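Local coordinates for protein 'Carboxyl esterase 2 (Tuber melanosporum Mel28, PDB 5MIF) that probably hydrolyses carboxylic esters as an archaeal-like carboxylesterase of the alpha/beta hydrolase fold, at residues Asp270-Ile281 / Phe296-Ala307. Sequence-based numbering, arbitrary orientation.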
ATOM      1  N   ASP A 270      20.936 -10.476 -14.079  1.00 51.26           N
ATOM      2  CA  ASP A 270      21.257  -9.520 -13.019  1.00 51.72           C
ATOM      3  C   ASP A 270      21.713  -8.192 -13.602  1.00 49.38           C
ATOM      4  O   ASP A 270      21.311  -7.124 -13.140  1.00 49.35           O
ATOM      5  CB  ASP A 270      22.347 -10.085 -12.097  1.00 51.08           C
ATOM      6  CG  ASP A 270      21.804 -11.064 -11.086  1.00 51.89           C
ATOM      7  OD1 ASP A 270      20.575 -11.268 -11.057  1.00 56.11           O
ATOM      8  OD2 ASP A 270      22.606 -11.649 -10.328  1.00 59.77           O
ATOM      9  N   GLU A 271      22.553  -8.265 -14.627  1.00 50.02           N
ATOM     10  CA  GLU A 271      23.141  -7.066 -15.206  1.00 52.72           C
ATOM     11  C   GLU A 271      22.084  -6.157 -15.843  1.00 49.71           C
ATOM     12  O   GLU A 271      22.159  -4.932 -15.739  1.00 50.05           O
ATOM     13  CB  GLU A 271      24.197  -7.451 -16.245  1.00 56.16           C
ATOM     14  CG  GLU A 271      24.806  -6.257 -16.983  1.00 62.26           C
ATOM     15  CD  GLU A 271      25.726  -6.672 -18.130  1.00 75.24           C
ATOM     16  OE1 GLU A 271      26.463  -7.674 -17.968  1.00 81.11           O
ATOM     17  OE2 GLU A 271      25.723  -5.987 -19.181  1.00 71.03           O
ATOM     18  N   ASP A 272      21.099  -6.755 -16.505  1.00 48.29           N
ATOM     19  CA  ASP A 272      20.010  -5.974 -17.109  1.00 50.39           C
ATOM     20  C   ASP A 272      19.038  -5.437 -16.056  1.00 43.12           C
ATOM     21  O   ASP A 272      18.712  -4.256 -16.060  1.00 44.29           O
ATOM     22  CB  ASP A 272      19.238  -6.814 -18.125  1.00 48.32           C
ATOM     23  CG  ASP A 272      20.036  -7.085 -19.386  1.00 52.43           C
ATOM     24  OD1 ASP A 272      20.974  -6.307 -19.696  1.00 53.84           O
ATOM     25  OD2 ASP A 272      19.714  -8.086 -20.062  1.00 49.76           O
ATOM     26  N   LEU A 273      18.588  -6.312 -15.155  1.00 43.43           N
ATOM     27  CA  LEU A 273      17.594  -5.939 -14.154  1.00 46.35           C
ATOM     28  C   LEU A 273      18.092  -4.847 -13.221  1.00 46.40           C
ATOM     29  O   LEU A 273      17.310  -4.004 -12.774  1.00 44.97           O
ATOM     30  CB  LEU A 273      17.188  -7.150 -13.327  1.00 44.98           C
ATOM     31  CG  LEU A 273      16.212  -8.117 -13.979  1.00 48.22           C
ATOM     32  CD1 LEU A 273      15.674  -9.065 -12.930  1.00 45.45           C
ATOM     33  CD2 LEU A 273      15.078  -7.356 -14.660  1.00 44.90           C
ATOM     34  N   ALA A 274      19.399  -4.838 -12.963  1.00 44.71           N
ATOM     35  CA  ALA A 274      20.014  -3.828 -12.101  1.00 45.30           C
ATOM     36  C   ALA A 274      19.843  -2.433 -12.690  1.00 44.46           C
ATOM     37  O   ALA A 274      20.000  -1.433 -11.992  1.00 42.29           O
ATOM     38  CB  ALA A 274      21.499  -4.139 -11.878  1.00 42.32           C
ATOM     39  N   LYS A 275      19.502  -2.372 -13.979  1.00 45.50           N
ATOM     40  CA  LYS A 275      19.300  -1.096 -14.663  1.00 42.70           C
ATOM     41  C   LYS A 275      17.827  -0.699 -14.766  1.00 41.67           C
ATOM     42  O   LYS A 275      17.500   0.302 -15.411  1.00 40.12           O
ATOM     43  CB  LYS A 275      19.908  -1.138 -16.067  1.00 45.94           C
ATOM     44  CG  LYS A 275      21.428  -1.337 -16.081  1.00 50.54           C
ATOM     45  CD  LYS A 275      22.004  -1.252 -17.479  1.00 46.02           C
ATOM     46  CE  LYS A 275      23.468  -1.682 -17.493  1.00 58.11           C
ATOM     47  NZ  LYS A 275      23.962  -2.025 -18.864  1.00 58.59           N
ATOM     48  N   PHE A 276      16.941  -1.456 -14.122  1.00 40.89           N
ATOM     49  CA  PHE A 276      15.512  -1.117 -14.176  1.00 42.17           C
ATOM     50  C   PHE A 276      15.218   0.228 -13.529  1.00 42.56           C
ATOM     51  O   PHE A 276      15.960   0.679 -12.664  1.00 39.44           O
ATOM     52  CB  PHE A 276      14.654  -2.203 -13.506  1.00 42.54           C
ATOM     53  CG  PHE A 276      13.938  -3.096 -14.482  1.00 41.30           C
ATOM     54  CD1 PHE A 276      14.590  -3.617 -15.584  1.00 43.07           C
ATOM     55  CD2 PHE A 276      12.595  -3.374 -14.314  1.00 39.22           C
ATOM     56  CE1 PHE A 276      13.916  -4.432 -16.487  1.00 44.90           C
ATOM     57  CE2 PHE A 276      11.908  -4.180 -15.221  1.00 41.42           C
ATOM     58  CZ  PHE A 276      12.568  -4.711 -16.298  1.00 38.28           C
ATOM     59  N   PRO A 277      14.142   0.889 -13.974  1.00 42.86           N
ATOM     60  CA  PRO A 277      13.749   2.150 -13.355  1.00 40.20           C
ATOM     61  C   PRO A 277      13.198   1.874 -11.966  1.00 41.86           C
ATOM     62  O   PRO A 277      12.853   0.726 -11.687  1.00 40.33           O
ATOM     63  CB  PRO A 277      12.658   2.674 -14.295  1.00 41.91           C
ATOM     64  CG  PRO A 277      12.037   1.428 -14.839  1.00 37.12           C
ATOM     65  CD  PRO A 277      13.178   0.459 -15.007  1.00 40.20           C
ATOM     66  N   GLU A 278      13.121   2.877 -11.098  1.00 41.05           N
ATOM     67  CA  GLU A 278      12.502   2.620  -9.813  1.00 42.62           C
ATOM     68  C   GLU A 278      11.055   2.183 -10.026  1.00 38.30           C
ATOM     69  O   GLU A 278      10.317   2.731 -10.856  1.00 37.25           O
ATOM     70  CB  GLU A 278      12.639   3.796  -8.848  1.00 44.63           C
ATOM     71  CG  GLU A 278      11.723   4.945  -8.969  1.00 49.00           C
ATOM     72  CD  GLU A 278      11.777   5.786  -7.694  1.00 54.39           C
ATOM     73  OE1 GLU A 278      11.962   5.195  -6.607  1.00 58.83           O
ATOM     74  OE2 GLU A 278      11.663   7.023  -7.777  1.00 51.84           O
ATOM     75  N   THR A 279      10.687   1.147  -9.286  1.00 38.73           N
ATOM     76  CA  THR A 279       9.478   0.405  -9.549  1.00 40.02           C
ATOM     77  C   THR A 279       8.635   0.171  -8.298  1.00 41.56           C
ATOM     78  O   THR A 279       9.156  -0.178  -7.234  1.00 42.80           O
ATOM     79  CB  THR A 279       9.851  -0.948 -10.177  1.00 36.11           C
ATOM     80  OG1 THR A 279      10.452  -0.716 -11.459  1.00 36.72           O
ATOM     81  CG2 THR A 279       8.646  -1.845 -10.294  1.00 37.22           C
ATOM     82  N   LEU A 280       7.331   0.386  -8.427  1.00 37.99           N
ATOM     83  CA  LEU A 280       6.379  -0.001  -7.394  1.00 37.19           C
ATOM     84  C   LEU A 280       5.576  -1.221  -7.864  1.00 39.67           C
ATOM     85  O   LEU A 280       4.946  -1.190  -8.929  1.00 36.22           O
ATOM     86  CB  LEU A 280       5.437   1.163  -7.062  1.00 35.28           C
ATOM     87  CG  LEU A 280       4.177   0.812  -6.266  1.00 34.29           C
ATOM     88  CD1 LEU A 280       4.514   0.351  -4.844  1.00 35.64           C
ATOM     89  CD2 LEU A 280       3.243   1.995  -6.219  1.00 34.20           C
ATOM     90  N   ILE A 281       5.596  -2.288  -7.073  1.00 39.49           N
ATOM     91  CA  ILE A 281       4.820  -3.482  -7.388  1.00 37.76           C
ATOM     92  C   ILE A 281       3.706  -3.704  -6.379  1.00 38.74           C
ATOM     93  O   ILE A 281       3.934  -3.718  -5.169  1.00 43.63           O
ATOM     94  CB  ILE A 281       5.717  -4.728  -7.449  1.00 40.05           C
ATOM     95  CG1 ILE A 281       6.786  -4.531  -8.524  1.00 36.10           C
ATOM     96  CG2 ILE A 281       4.878  -5.990  -7.706  1.00 37.12           C
ATOM     97  CD1 ILE A 281       7.856  -5.609  -8.544  1.00 40.41           C
ATOM     98  N   PHE A 296       9.866 -11.031  -8.283  1.00 37.28           N
ATOM     99  CA  PHE A 296      10.473 -10.059  -9.186  1.00 39.39           C
ATOM    100  C   PHE A 296      10.925  -8.820  -8.394  1.00 40.93           C
ATOM    101  O   PHE A 296      12.027  -8.305  -8.600  1.00 42.24           O
ATOM    102  CB  PHE A 296       9.495  -9.678 -10.308  1.00 40.59           C
ATOM    103  CG  PHE A 296      10.104  -8.839 -11.401  1.00 37.82           C
ATOM    104  CD1 PHE A 296      11.186  -9.299 -12.133  1.00 40.76           C
ATOM    105  CD2 PHE A 296       9.573  -7.597 -11.718  1.00 41.20           C
ATOM    106  CE1 PHE A 296      11.743  -8.527 -13.153  1.00 42.08           C
ATOM    107  CE2 PHE A 296      10.112  -6.824 -12.740  1.00 41.69           C
ATOM    108  CZ  PHE A 296      11.202  -7.286 -13.458  1.00 42.36           C
ATOM    109  N   GLY A 297      10.071  -8.344  -7.492  1.00 39.94           N
ATOM    110  CA  GLY A 297      10.415  -7.203  -6.663  1.00 38.39           C
ATOM    111  C   GLY A 297      11.623  -7.448  -5.766  1.00 41.58           C
ATOM    112  O   GLY A 297      12.530  -6.612  -5.707  1.00 40.81           O
ATOM    113  N   ARG A 298      11.659  -8.607  -5.107  1.00 42.42           N
ATOM    114  CA  ARG A 298      12.796  -8.963  -4.242  1.00 45.02           C
ATOM    115  C   ARG A 298      14.081  -8.988  -5.051  1.00 44.63           C
ATOM    116  O   ARG A 298      15.141  -8.555  -4.593  1.00 41.48           O
ATOM    117  CB  ARG A 298      12.584 -10.321  -3.577  1.00 39.35           C
ATOM    118  CG  ARG A 298      11.451 -10.347  -2.585  1.00 44.12           C
ATOM    119  CD  ARG A 298      11.343 -11.710  -1.944  1.00 47.51           C
ATOM    120  NE  ARG A 298      10.396 -11.726  -0.837  1.00 47.75           N
ATOM    121  CZ  ARG A 298       9.285 -12.458  -0.820  1.00 52.49           C
ATOM    122  NH1 ARG A 298       8.976 -13.225  -1.864  1.00 52.71           N
ATOM    123  NH2 ARG A 298       8.479 -12.420   0.237  1.00 47.96           N
ATOM    124  N   ARG A 299      13.970  -9.481  -6.278  1.00 44.39           N
ATOM    125  CA  ARG A 299      15.104  -9.518  -7.179  1.00 42.91           C
ATOM    126  C   ARG A 299      15.586  -8.093  -7.538  1.00 45.33           C
ATOM    127  O   ARG A 299      16.783  -7.818  -7.511  1.00 44.84           O
ATOM    128  CB  ARG A 299      14.729 -10.330  -8.412  1.00 47.47           C
ATOM    129  CG  ARG A 299      15.827 -10.477  -9.380  1.00 50.71           C
ATOM    130  CD  ARG A 299      15.900 -11.862  -9.972  1.00 48.09           C
ATOM    131  NE  ARG A 299      17.108 -11.878 -10.774  1.00 51.81           N
ATOM    132  CZ  ARG A 299      17.153 -12.080 -12.078  1.00 51.39           C
ATOM    133  NH1 ARG A 299      16.041 -12.362 -12.751  1.00 48.90           N
ATOM    134  NH2 ARG A 299      18.326 -12.033 -12.694  1.00 47.89           N
ATOM    135  N   LEU A 300      14.661  -7.178  -7.818  1.00 39.83           N
ATOM    136  CA  LEU A 300      15.030  -5.778  -8.058  1.00 43.22           C
ATOM    137  C   LEU A 300      15.691  -5.153  -6.826  1.00 42.38           C
ATOM    138  O   LEU A 300      16.655  -4.389  -6.939  1.00 43.51           O
ATOM    139  CB  LEU A 300      13.800  -4.947  -8.433  1.00 38.72           C
ATOM    140  CG  LEU A 300      13.081  -5.298  -9.728  1.00 45.38           C
ATOM    141  CD1 LEU A 300      11.821  -4.463  -9.864  1.00 43.01           C
ATOM    142  CD2 LEU A 300      14.011  -5.047 -10.899  1.00 42.27           C
ATOM    143  N   GLN A 301      15.162  -5.477  -5.650  1.00 42.45           N
ATOM    144  CA  GLN A 301      15.698  -4.940  -4.401  1.00 45.14           C
ATOM    145  C   GLN A 301      17.151  -5.361  -4.194  1.00 42.70           C
ATOM    146  O   GLN A 301      18.022  -4.525  -3.961  1.00 43.66           O
ATOM    147  CB  GLN A 301      14.856  -5.393  -3.217  1.00 42.12           C
ATOM    148  CG  GLN A 301      13.579  -4.588  -3.043  1.00 43.39           C
ATOM    149  CD  GLN A 301      12.747  -5.068  -1.875  1.00 45.56           C
ATOM    150  OE1 GLN A 301      13.072  -6.069  -1.229  1.00 48.45           O
ATOM    151  NE2 GLN A 301      11.672  -4.341  -1.579  1.00 49.03           N
ATOM    152  N   LYS A 302      17.401  -6.656  -4.335  1.00 46.73           N
ATOM    153  CA  LYS A 302      18.740  -7.240  -4.214  1.00 47.72           C
ATOM    154  C   LYS A 302      19.751  -6.636  -5.191  1.00 49.71           C
ATOM    155  O   LYS A 302      20.942  -6.540  -4.890  1.00 51.15           O
ATOM    156  CB  LYS A 302      18.637  -8.749  -4.434  1.00 52.56           C
ATOM    157  CG  LYS A 302      19.939  -9.470  -4.710  1.00 56.78           C
ATOM    158  CD  LYS A 302      19.679 -10.963  -4.876  1.00 64.86           C
ATOM    159  CE  LYS A 302      20.713 -11.620  -5.784  1.00 67.01           C
ATOM    160  NZ  LYS A 302      21.030 -13.005  -5.341  1.00 65.59           N
ATOM    161  N   LEU A 303      19.273  -6.186  -6.344  1.00 45.84           N
ATOM    162  CA  LEU A 303      20.160  -5.668  -7.382  1.00 44.07           C
ATOM    163  C   LEU A 303      20.370  -4.175  -7.283  1.00 43.35           C
ATOM    164  O   LEU A 303      21.027  -3.573  -8.128  1.00 46.39           O
ATOM    165  CB  LEU A 303      19.625  -6.038  -8.756  1.00 48.72           C
ATOM    166  CG  LEU A 303      19.603  -7.549  -8.947  1.00 46.27           C
ATOM    167  CD1 LEU A 303      18.899  -7.930 -10.239  1.00 45.02           C
ATOM    168  CD2 LEU A 303      21.047  -8.057  -8.948  1.00 49.33           C
ATOM    169  N   GLY A 304      19.776  -3.570  -6.264  1.00 47.51           N
ATOM    170  CA  GLY A 304      20.009  -2.169  -5.971  1.00 42.59           C
ATOM    171  C   GLY A 304      19.063  -1.213  -6.669  1.00 45.21           C
ATOM    172  O   GLY A 304      19.280   0.004  -6.665  1.00 42.71           O
ATOM    173  N   VAL A 305      18.003  -1.749  -7.268  1.00 47.69           N
ATOM    174  CA  VAL A 305      16.955  -0.894  -7.827  1.00 44.52           C
ATOM    175  C   VAL A 305      15.998  -0.466  -6.715  1.00 38.16           C
ATOM    176  O   VAL A 305      15.611  -1.285  -5.873  1.00 41.64           O
ATOM    177  CB  VAL A 305      16.178  -1.613  -8.953  1.00 44.65           C
ATOM    178  CG1 VAL A 305      15.053  -0.743  -9.460  1.00 35.83           C
ATOM    179  CG2 VAL A 305      17.121  -1.983 -10.089  1.00 41.75           C
ATOM    180  N   ARG A 306      15.617   0.809  -6.681  1.00 40.18           N
ATOM    181  CA  ARG A 306      14.600   1.221  -5.712  1.00 39.63           C
ATOM    182  C   ARG A 306      13.253   0.586  -6.075  1.00 42.06           C
ATOM    183  O   ARG A 306      12.595   1.001  -7.030  1.00 40.07           O
ATOM    184  CB  ARG A 306      14.475   2.750  -5.638  1.00 40.09           C
ATOM    185  CG  ARG A 306      15.578   3.425  -4.825  1.00 44.46           C
ATOM    186  CD  ARG A 306      15.324   4.919  -4.618  1.00 47.08           C
ATOM    187  NE  ARG A 306      14.187   5.182  -3.728  1.00 46.00           N
ATOM    188  CZ  ARG A 306      14.270   5.189  -2.396  1.00 49.17           C
ATOM    189  NH1 ARG A 306      15.433   4.925  -1.808  1.00 46.01           N
ATOM    190  NH2 ARG A 306      13.198   5.444  -1.645  1.00 43.33           N
ATOM    191  N   ALA A 307      12.853  -0.425  -5.314  1.00 38.00           N
ATOM    192  CA  ALA A 307      11.634  -1.146  -5.621  1.00 42.09           C
ATOM    193  C   ALA A 307      10.802  -1.368  -4.369  1.00 44.83           C
ATOM    194  O   ALA A 307      11.265  -1.977  -3.398  1.00 45.24           O
ATOM    195  CB  ALA A 307      11.953  -2.483  -6.293  1.00 40.75           C
TER
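With CG anti to the backbone N in both Phe-296 and Arg-299 (chi1 -178° in the latter), two side chains one helical turn apart meet Leu-273, Phe-276 and Asp-270 from helix 290-302. The helix is the crossover of a beta-alpha-beta unit of the alpha/beta hydrolase fold, joining parallel strands 279-284 and 307-312, the latter outermost of the sheet within this chain. Phe-296 turns its ring edge to the face of Phe-276 in an offset edge-to-face pair, the planes 81° apart and CZ of Phe-296 3.6 Å from CE2 of Phe-276. Leu-273 completes this cluster, its CD2 methyl lying over a face of the Phe-276 ring and 3.8 Å from CE1 of Phe-296. Its other methyl, CD1, covers one face of the Arg-299 guanidinium, while Asp-270 comes to the edge of that group. Arg-299 NH2 donates an almost straight bond (2.9 Å) to the anti side of Asp-270 OD1, tilted out of the carboxylate plane, forming a salt bridge, and also binds the backbone O of Ala-268. A methionine in place of Arg-299 would probably leave the Asp-270 carboxylate without its charged mate and the Ala-268 carbonyl without this donor. Leu-300 spreads its methyls between Thr-279 (CD1) and CB of Phe-276 (CD2), and CD1 of Ile-281 packs 3.6 Å from CA of Gly-297, where a CB on the glycine would crowd that methyl. After the helix closes in a Schellman motif at Gly-304, Val-305 sets CG2 3.4 Å from the carbonyl O of Leu-273. The parallel strands then pair: Thr-279 N donates to Arg-306 O (3.0 Å), and the CA-H of Ala-307 points to Thr-279 O, 3.1 Å from CA.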